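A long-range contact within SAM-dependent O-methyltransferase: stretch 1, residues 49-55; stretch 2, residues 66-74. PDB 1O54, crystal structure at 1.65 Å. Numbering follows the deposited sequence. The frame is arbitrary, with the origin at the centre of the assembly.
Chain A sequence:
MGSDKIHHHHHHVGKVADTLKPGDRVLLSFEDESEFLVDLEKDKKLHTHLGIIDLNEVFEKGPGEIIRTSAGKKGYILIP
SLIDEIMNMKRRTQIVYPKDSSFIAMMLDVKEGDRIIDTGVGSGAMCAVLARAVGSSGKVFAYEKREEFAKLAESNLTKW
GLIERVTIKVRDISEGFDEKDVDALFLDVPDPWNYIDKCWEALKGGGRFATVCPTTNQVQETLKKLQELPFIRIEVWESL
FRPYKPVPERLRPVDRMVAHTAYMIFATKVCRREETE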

# COMPACT_ATOMS: atom_id res chain seq x y z
N HIS A 49 14.43 -12.84 -30.23
CA HIS A 49 13.66 -14.07 -30.03
C HIS A 49 12.40 -14.13 -30.89
O HIS A 49 11.78 -15.21 -31.02
CB HIS A 49 13.31 -14.23 -28.53
CG HIS A 49 12.35 -13.21 -28.03
ND1 HIS A 49 12.75 -11.98 -27.55
CD2 HIS A 49 11.00 -13.23 -27.93
CE1 HIS A 49 11.69 -11.28 -27.18
NE2 HIS A 49 10.61 -12.02 -27.39
N LEU A 50 12.01 -12.99 -31.47
CA LEU A 50 10.89 -12.91 -32.41
C LEU A 50 11.34 -12.88 -33.88
O LEU A 50 10.51 -12.86 -34.80
CB LEU A 50 10.03 -11.67 -32.10
CG LEU A 50 9.41 -11.63 -30.71
CD1 LEU A 50 8.51 -10.39 -30.54
CD2 LEU A 50 8.61 -12.90 -30.44
N GLY A 51 12.65 -12.89 -34.10
CA GLY A 51 13.19 -12.94 -35.44
C GLY A 51 14.06 -11.73 -35.70
O GLY A 51 14.37 -10.96 -34.78
N ILE A 52 14.43 -11.57 -36.97
CA ILE A 52 15.32 -10.50 -37.38
C ILE A 52 14.51 -9.29 -37.79
O ILE A 52 13.55 -9.41 -38.54
CB ILE A 52 16.19 -10.96 -38.58
CG1 ILE A 52 17.05 -12.16 -38.17
CG2 ILE A 52 17.07 -9.79 -39.07
CD1 ILE A 52 17.76 -12.82 -39.29
N ILE A 53 14.93 -8.12 -37.31
CA ILE A 53 14.34 -6.85 -37.72
C ILE A 53 15.37 -6.11 -38.58
O ILE A 53 16.47 -5.84 -38.15
CB ILE A 53 13.94 -6.01 -36.49
CG1 ILE A 53 13.04 -6.82 -35.56
CG2 ILE A 53 13.23 -4.75 -36.95
CD1 ILE A 53 13.03 -6.35 -34.13
N ASP A 54 14.97 -5.82 -39.81
CA ASP A 54 15.80 -5.04 -40.72
C ASP A 54 15.56 -3.53 -40.51
O ASP A 54 14.51 -3.02 -40.89
CB ASP A 54 15.44 -5.45 -42.15
CG ASP A 54 16.28 -4.75 -43.19
OD1 ASP A 54 17.17 -3.95 -42.81
OD2 ASP A 54 16.15 -4.97 -44.42
N LEU A 55 16.51 -2.83 -39.91
CA LEU A 55 16.30 -1.41 -39.58
C LEU A 55 16.18 -0.51 -40.81
O LEU A 55 15.54 0.53 -40.74
CB LEU A 55 17.40 -0.89 -38.65
CG LEU A 55 17.50 -1.59 -37.29
CD1 LEU A 55 18.56 -0.91 -36.41
CD2 LEU A 55 16.18 -1.61 -36.57
N ILE A 66 3.57 -0.34 -38.45
CA ILE A 66 3.96 -1.73 -38.25
C ILE A 66 5.32 -2.04 -38.87
O ILE A 66 5.66 -1.59 -39.99
CB ILE A 66 2.88 -2.65 -38.86
CG1 ILE A 66 1.62 -2.58 -37.98
CG2 ILE A 66 3.38 -4.08 -39.01
CD1 ILE A 66 0.36 -3.14 -38.60
N ILE A 67 6.07 -2.88 -38.16
CA ILE A 67 7.28 -3.50 -38.68
C ILE A 67 7.15 -4.99 -38.35
O ILE A 67 6.74 -5.36 -37.25
CB ILE A 67 8.55 -2.84 -38.05
CG1 ILE A 67 9.85 -3.44 -38.61
CG2 ILE A 67 8.57 -2.97 -36.55
CD1 ILE A 67 10.14 -3.08 -40.02
N ARG A 68 7.48 -5.84 -39.33
CA ARG A 68 7.46 -7.29 -39.16
C ARG A 68 8.88 -7.84 -39.07
O ARG A 68 9.80 -7.36 -39.75
CB ARG A 68 6.79 -7.95 -40.37
CG ARG A 68 5.31 -7.62 -40.54
CD ARG A 68 4.39 -8.71 -40.03
NE ARG A 68 2.99 -8.30 -40.08
CZ ARG A 68 2.02 -8.92 -39.43
NH1 ARG A 68 2.27 -10.00 -38.69
NH2 ARG A 68 0.77 -8.46 -39.51
N THR A 69 9.06 -8.85 -38.23
CA THR A 69 10.33 -9.55 -38.16
C THR A 69 10.35 -10.54 -39.30
O THR A 69 9.32 -10.81 -39.92
CB THR A 69 10.51 -10.32 -36.85
OG1 THR A 69 9.60 -11.43 -36.82
CG2 THR A 69 10.14 -9.45 -35.63
N SER A 70 11.53 -11.10 -39.56
CA SER A 70 11.67 -12.19 -40.53
C SER A 70 10.72 -13.37 -40.28
O SER A 70 10.35 -14.08 -41.23
CB SER A 70 13.12 -12.69 -40.53
OG SER A 70 13.50 -13.06 -39.22
N ALA A 71 10.35 -13.60 -39.02
CA ALA A 71 9.44 -14.69 -38.67
C ALA A 71 7.97 -14.29 -38.69
O ALA A 71 7.12 -15.04 -38.20
CB ALA A 71 9.80 -15.24 -37.29
N GLY A 72 7.67 -13.09 -39.22
CA GLY A 72 6.30 -12.62 -39.41
C GLY A 72 5.64 -11.98 -38.20
O GLY A 72 4.48 -11.61 -38.27
N LYS A 73 6.38 -11.86 -37.10
CA LYS A 73 5.85 -11.30 -35.86
C LYS A 73 5.64 -9.80 -36.04
O LYS A 73 6.47 -9.12 -36.62
CB LYS A 73 6.82 -11.55 -34.70
CG LYS A 73 7.08 -13.03 -34.39
CD LYS A 73 6.07 -13.58 -33.39
N LYS A 74 4.52 -9.29 -35.52
CA LYS A 74 4.12 -7.90 -35.73
C LYS A 74 4.60 -7.02 -34.57
O LYS A 74 4.26 -7.27 -33.40
CB LYS A 74 2.58 -7.81 -35.84
CG LYS A 74 2.05 -6.41 -36.22
CD LYS A 74 0.51 -6.35 -36.21
CE LYS A 74 -0.03 -6.34 -34.79
NZ LYS A 74 -1.51 -6.25 -34.74
O HOH W 1 12.17 -6.36 -40.46

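What holds the two stretches together most firmly? Three direct hydrogen bonds do, all between residues 50 to 52 and the start of the turn. Thr69 OG1 donates to Leu50 O at 2.6 Å. Ile52 then bonds Ser70 twice: its carbonyl, Ile52 O, accepts from Ser70 N at 2.8 Å, while Ile52 N donates to Ser70 OG at 2.9 Å, nearly straight at 167°. The Ser70 hydroxyl thus takes the place a backbone carbonyl would fill in a regular ladder.

How is the Thr69 hydroxyl held in position for Leu50? It belongs to the first residue of the type I turn from Thr69 to Gly72, and accepts weakly from Ala71 N within the turn at 3.2 Å (Thr69 OG1 to Ala71 N) and from Lys73 N just past it at 3.3 Å (Thr69 OG1 to Lys73 N). The turn is closed by Gly72 N donating to Thr69 O at 2.9 Å. Through its hydroxyl, Thr69 also ties this backbone to the other stretch.

Why is there a glycine at position 51? Its phi/psi of 121/-170 would jam a CB against the preceding carbonyl, and that CB would also lie 3.0 Å from Thr69 OG1, a clash. Without a side chain, Gly51 CA comes within 3.8 Å of Ser70 OG.

Does the pairing continue beyond Ile52? Not by direct hydrogen bonds: farther along, a water bridges the strands, its O donating to Arg68 O at 2.7 Å and accepting from Asp54 N at 2.9 Å. The strand axes make 129°, well short of antiparallel.

Where does apolar packing contribute? Ile53 CG2 meets Ile67 CG1 at 4.0 Å, and Ile53 CG1 lies 3.9 Å from Thr69 CG2, so the threonine offers a methyl as well as its hydroxyl. Near the other end, Leu50 CD2 approaches Lys73 CD at 4.0 Å, using the aliphatic part of the lysine.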